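Local coordinates for cyclodipeptide synthase, BtCDPS (Bacillus thermoamylovorans, PDB 7AZU), which probably joins two aminoacyl groups, usually delivered on tRNA in this family, into a cyclic dipeptide, at residues 32-37 with 198-203; 8-13 with 226-231. The protein carries 1 engineered substitution. All blocks are in the same frame, centred on the assembly; numbering follows the deposited sequence.

Interaction 1: 32-37 with 198-203. With 0RE ((2S)-hexane-1,2-diol), chain B.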
# COMPACT_ATOMS: atom_id res chain seq x y z
N GLY A 32 0.17 4.27 -2.60
CA GLY A 32 0.15 3.66 -1.28
C GLY A 32 1.00 4.42 -0.27
O GLY A 32 2.22 4.54 -0.46
N ILE A 33 0.38 4.93 0.79
CA ILE A 33 1.06 5.72 1.81
C ILE A 33 1.14 4.87 3.07
O ILE A 33 0.14 4.65 3.76
CB ILE A 33 0.33 7.05 2.10
CG1 ILE A 33 0.00 7.80 0.81
CG2 ILE A 33 1.15 7.92 3.06
CD1 ILE A 33 1.21 8.15 -0.05
N SER A 34 2.35 4.40 3.39
CA SER A 34 2.50 3.51 4.53
C SER A 34 2.53 4.32 5.82
O SER A 34 3.16 5.38 5.87
CB SER A 34 3.79 2.72 4.41
OG SER A 34 3.67 1.75 3.40
N PRO A 35 1.88 3.84 6.88
CA PRO A 35 1.97 4.53 8.17
C PRO A 35 3.27 4.17 8.88
O PRO A 35 3.84 3.09 8.66
CB PRO A 35 0.76 3.97 8.93
CG PRO A 35 0.70 2.55 8.46
CD PRO A 35 1.09 2.61 6.97
N PHE A 36 3.74 5.09 9.73
CA PHE A 36 4.91 4.84 10.57
C PHE A 36 6.12 4.48 9.70
O PHE A 36 6.82 3.49 9.91
CB PHE A 36 4.61 3.75 11.60
CG PHE A 36 3.24 3.90 12.21
CD1 PHE A 36 2.85 5.12 12.74
CD2 PHE A 36 2.34 2.86 12.21
CE1 PHE A 36 1.59 5.29 13.29
CE2 PHE A 36 1.07 3.02 12.75
CZ PHE A 36 0.70 4.24 13.29
N ASN A 37 6.34 5.33 8.70
CA ASN A 37 7.35 5.13 7.68
C ASN A 37 7.94 6.49 7.36
O ASN A 37 7.22 7.38 6.89
CB ASN A 37 6.74 4.47 6.44
CG ASN A 37 7.79 4.01 5.46
OD1 ASN A 37 8.65 4.79 5.05
ND2 ASN A 37 7.72 2.74 5.07
N LEU A 198 -0.94 0.02 -8.48
CA LEU A 198 -0.53 0.47 -7.16
C LEU A 198 0.96 0.83 -7.19
O LEU A 198 1.78 0.06 -7.72
CB LEU A 198 -0.78 -0.62 -6.12
CG LEU A 198 -0.23 -0.43 -4.70
CD1 LEU A 198 -0.84 0.82 -4.05
CD2 LEU A 198 -0.51 -1.68 -3.85
N ALA A 199 1.30 1.99 -6.65
CA ALA A 199 2.66 2.52 -6.76
C ALA A 199 3.29 2.67 -5.38
O ALA A 199 2.67 3.19 -4.45
CB ALA A 199 2.67 3.86 -7.49
N TYR A 200 4.55 2.25 -5.27
CA TYR A 200 5.26 2.24 -4.00
C TYR A 200 6.75 2.36 -4.33
O TYR A 200 7.14 2.30 -5.50
CB TYR A 200 4.93 0.96 -3.21
CG TYR A 200 5.27 1.04 -1.74
CD1 TYR A 200 4.63 1.95 -0.90
CD2 TYR A 200 6.23 0.19 -1.18
CE1 TYR A 200 4.95 2.02 0.46
CE2 TYR A 200 6.55 0.24 0.17
CZ TYR A 200 5.90 1.17 0.98
OH TYR A 200 6.22 1.23 2.32
N HIS A 201 7.58 2.56 -3.31
CA HIS A 201 9.00 2.80 -3.55
C HIS A 201 9.86 1.58 -3.25
O HIS A 201 11.09 1.66 -3.36
CB HIS A 201 9.47 4.00 -2.72
CG HIS A 201 9.31 3.81 -1.24
ND1 HIS A 201 8.09 3.88 -0.61
CD2 HIS A 201 10.22 3.55 -0.27
CE1 HIS A 201 8.25 3.67 0.68
NE2 HIS A 201 9.54 3.46 0.91
N ARG A 202 9.25 0.47 -2.88
CA ARG A 202 10.03 -0.72 -2.58
C ARG A 202 9.46 -1.89 -3.36
O ARG A 202 8.27 -1.90 -3.71
CB ARG A 202 10.03 -0.99 -1.06
CG ARG A 202 10.82 0.11 -0.29
CD ARG A 202 11.13 -0.18 1.20
NE ARG A 202 11.32 1.07 1.97
CZ ARG A 202 10.56 1.46 3.00
NH1 ARG A 202 9.56 0.69 3.42
NH2 ARG A 202 10.79 2.63 3.60
N PRO A 203 10.29 -2.88 -3.70
CA PRO A 203 9.78 -4.05 -4.42
C PRO A 203 8.78 -4.82 -3.58
O PRO A 203 8.79 -4.74 -2.34
CB PRO A 203 11.04 -4.88 -4.70
CG PRO A 203 12.19 -3.96 -4.44
CD PRO A 203 11.73 -2.98 -3.42
O01 0RE B . 1.77 -1.59 1.99
C02 0RE B . 2.47 -0.42 1.66
C03 0RE B . 1.69 0.33 0.58
O04 0RE B . 1.96 -0.29 -0.65
C05 0RE B . 0.22 0.22 0.89
C06 0RE B . -0.03 0.94 2.21
C07 0RE B . -1.44 0.58 2.66
C08 0RE B . -1.93 1.83 3.35
O HOH W 1 3.67 5.22 -2.62
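The Y200 ring leaves its strand with CG anti to the backbone N (chi1 -162°), which carries the phenol over to S34, while S34 turns OG to the side of its own N (chi1 -72°), toward that phenol. S34 OG and Y200 OH share a hydrogen bond of 2.8 Å. The same OG sits tight against the bound hexanediol, 3.0 Å from its C02, and lies 3.2 Å from Y200 CE1. The ring is sandwiched: H201 ND1 stands over the centre of one face, and the diol's O04 lies off-centre on the other, 3.5 Å from Y200 CD1. G32 O comes in at the ring edge. Without a side chain, G32 can lie close beside the diol. Behind it G32 N donates to A199 O over 3.3 Å, almost straight at 164°, and a water gives its protons to G32 O and A199 O. Farther out, N37 and R202 meet from opposite directions: R202 NH2 makes a weak bond of 3.4 Å to N37 OD1, whose stronger partner is K39 N. Strands 28-32 and 196-200 are parallel neighbours in the sheet and end at a pocket where E180 also hydrogen-bonds the diol; the C-terminal ends of parallel strands are where Rossmann-like folds of the HUP clan commonly bind ligands.

Interaction 2: 8-13 with 226-231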
# COMPACT_ATOMS: atom_id res chain seq x y z
N ASP A 8 9.12 14.00 -14.88
CA ASP A 8 10.20 13.01 -14.82
C ASP A 8 10.67 12.76 -13.39
O ASP A 8 11.77 12.22 -13.19
CB ASP A 8 11.38 13.47 -15.68
CG ASP A 8 11.04 13.49 -17.16
OD1 ASP A 8 10.03 12.87 -17.56
OD2 ASP A 8 11.80 14.14 -17.93
N LEU A 9 9.87 13.14 -12.40
CA LEU A 9 10.31 13.06 -11.01
C LEU A 9 10.63 11.63 -10.59
O LEU A 9 11.49 11.42 -9.73
CB LEU A 9 9.25 13.66 -10.09
CG LEU A 9 9.81 14.88 -9.35
CD1 LEU A 9 8.83 15.41 -8.33
CD2 LEU A 9 11.14 14.51 -8.69
N PHE A 10 9.97 10.64 -11.19
CA PHE A 10 10.20 9.24 -10.84
C PHE A 10 10.49 8.40 -12.08
O PHE A 10 9.90 8.61 -13.14
CB PHE A 10 9.00 8.63 -10.10
CG PHE A 10 8.72 9.29 -8.78
CD1 PHE A 10 9.32 8.84 -7.62
CD2 PHE A 10 7.87 10.38 -8.71
CE1 PHE A 10 9.06 9.46 -6.40
CE2 PHE A 10 7.60 11.00 -7.49
CZ PHE A 10 8.20 10.54 -6.34
N TYR A 11 11.40 7.44 -11.93
CA TYR A 11 11.60 6.39 -12.91
C TYR A 11 10.80 5.17 -12.45
O TYR A 11 10.82 4.82 -11.27
CB TYR A 11 13.08 6.05 -13.05
CG TYR A 11 13.34 5.11 -14.20
CD1 TYR A 11 13.57 5.59 -15.48
CD2 TYR A 11 13.33 3.74 -14.00
CE1 TYR A 11 13.79 4.72 -16.53
CE2 TYR A 11 13.54 2.86 -15.04
CZ TYR A 11 13.77 3.36 -16.31
OH TYR A 11 13.99 2.47 -17.34
N VAL A 12 10.08 4.55 -13.38
CA VAL A 12 9.09 3.52 -13.06
C VAL A 12 9.67 2.14 -13.35
O VAL A 12 10.22 1.89 -14.43
CB VAL A 12 7.79 3.75 -13.84
CG1 VAL A 12 6.80 2.60 -13.60
CG2 VAL A 12 7.18 5.08 -13.43
N VAL A 13 9.54 1.23 -12.38
CA VAL A 13 9.98 -0.16 -12.57
C VAL A 13 8.76 -1.05 -12.37
O VAL A 13 8.29 -1.21 -11.23
CB VAL A 13 11.13 -0.53 -11.63
CG1 VAL A 13 11.67 -1.93 -11.95
CG2 VAL A 13 12.25 0.48 -11.71
N ILE A 226 3.85 -0.91 -9.54
CA ILE A 226 5.05 -0.24 -10.01
C ILE A 226 5.88 0.24 -8.82
O ILE A 226 5.35 0.65 -7.79
CB ILE A 226 4.76 0.93 -10.98
CG1 ILE A 226 3.81 1.95 -10.36
CG2 ILE A 226 4.18 0.40 -12.29
CD1 ILE A 226 3.62 3.19 -11.24
N ILE A 227 7.19 0.19 -9.00
CA ILE A 227 8.14 0.79 -8.09
C ILE A 227 8.50 2.16 -8.64
O ILE A 227 8.86 2.29 -9.83
CB ILE A 227 9.41 -0.07 -7.94
CG1 ILE A 227 9.05 -1.48 -7.50
CG2 ILE A 227 10.38 0.58 -6.97
CD1 ILE A 227 10.18 -2.49 -7.74
N LEU A 228 8.43 3.17 -7.80
CA LEU A 228 8.89 4.50 -8.16
C LEU A 228 10.27 4.72 -7.58
O LEU A 228 10.47 4.58 -6.36
CB LEU A 228 7.93 5.56 -7.64
CG LEU A 228 6.46 5.34 -7.99
CD1 LEU A 228 5.64 6.46 -7.37
CD2 LEU A 228 6.29 5.30 -9.50
N LYS A 229 11.23 5.08 -8.43
CA LYS A 229 12.56 5.44 -7.99
C LYS A 229 12.82 6.88 -8.40
O LYS A 229 12.29 7.36 -9.41
CB LYS A 229 13.63 4.52 -8.61
CG LYS A 229 13.57 3.08 -8.15
CD LYS A 229 14.84 2.33 -8.53
CE LYS A 229 16.10 3.14 -8.22
NZ LYS A 229 17.37 2.41 -8.54
N GLN A 230 13.64 7.58 -7.63
CA GLN A 230 14.09 8.92 -7.98
C GLN A 230 15.56 8.86 -8.37
O GLN A 230 16.37 8.25 -7.66
CB GLN A 230 13.88 9.89 -6.83
CG GLN A 230 12.40 10.17 -6.59
CD GLN A 230 12.15 11.07 -5.40
OE1 GLN A 230 12.33 10.66 -4.24
NE2 GLN A 230 11.72 12.30 -5.66
N ILE A 231 15.90 9.44 -9.51
CA ILE A 231 17.26 9.39 -10.02
C ILE A 231 17.67 10.79 -10.45
O ILE A 231 16.83 11.62 -10.82
CB ILE A 231 17.41 8.39 -11.19
CG1 ILE A 231 16.58 8.85 -12.40
CG2 ILE A 231 16.98 6.99 -10.76
CD1 ILE A 231 16.73 7.96 -13.64
O HOH W 2 14.47 12.38 -13.10
O HOH W 3 13.74 10.63 -10.98
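F10 and L228 set the shape of this junction: L228 CD1 rests over one face of the phenyl ring, and L228 CB touches F10 CD1 at 3.6 Å. The ring stands beside the Q230 side chain, which points the same way; Q230 CG touches F10 CE1 at 3.4 Å, with the amide plane turned just 21° from the ring. With CG set beside its own backbone N (chi1 -63°), F10 lies beside Q230 and crosses L228 at a slant, filling the notch between them. An alanine here is likely to open a gap against L228 CB and Q230 CG, leaving the Q230 chain steadied mainly by Q47. Next along, V12 CG1 is the bump that fits against I226 CB, CG2 and CD1, 3.7 Å from I226 CG2, while V12 CG2 lies alongside L228 CD2. On the other sheet face V13 CB and I227 CB are 4.1 Å apart. There too, Y11 CB rests against I231 CD1. The backbones lock the antiparallel register through paired bonds, Y11 N to K229 O at 2.7 Å and I227 N to V13 O at 2.9 Å among them. Past the strands, a water accepts from I231 N and probably donates to L9 O. The face of V12 and L228 lies under helix 42-55, where W51 meets F10 edge-to-face, L48 packs on F10 and L228, and Q47 holds Q230 NE2; Y23 of helix 17-25 covers V12 and I226, and strand 196-200 flanks 226-229.

In the fold
The chain lays down edge strand 11-14 almost at once, passes through helix 17-25, and runs strand 28-32 into the loop at 32-37. A long, mostly helical excursion, which also supplies strands 58-63 and 110-112, then returns along helix 167-191 to strand 196-200, and interaction 1 closes that loop of 160 residues. Only near the C terminus does strand 223-229 come back to the first strand, so interaction 2 closes a wider loop that encloses interaction 1. The centres lie about 13 Å apart, joined by adjacent strands: Y200 O to L228 N spans 2.8 Å, a probable hydrogen bond. Together they tie the sheet's antiparallel edge to its parallel, ligand-binding middle.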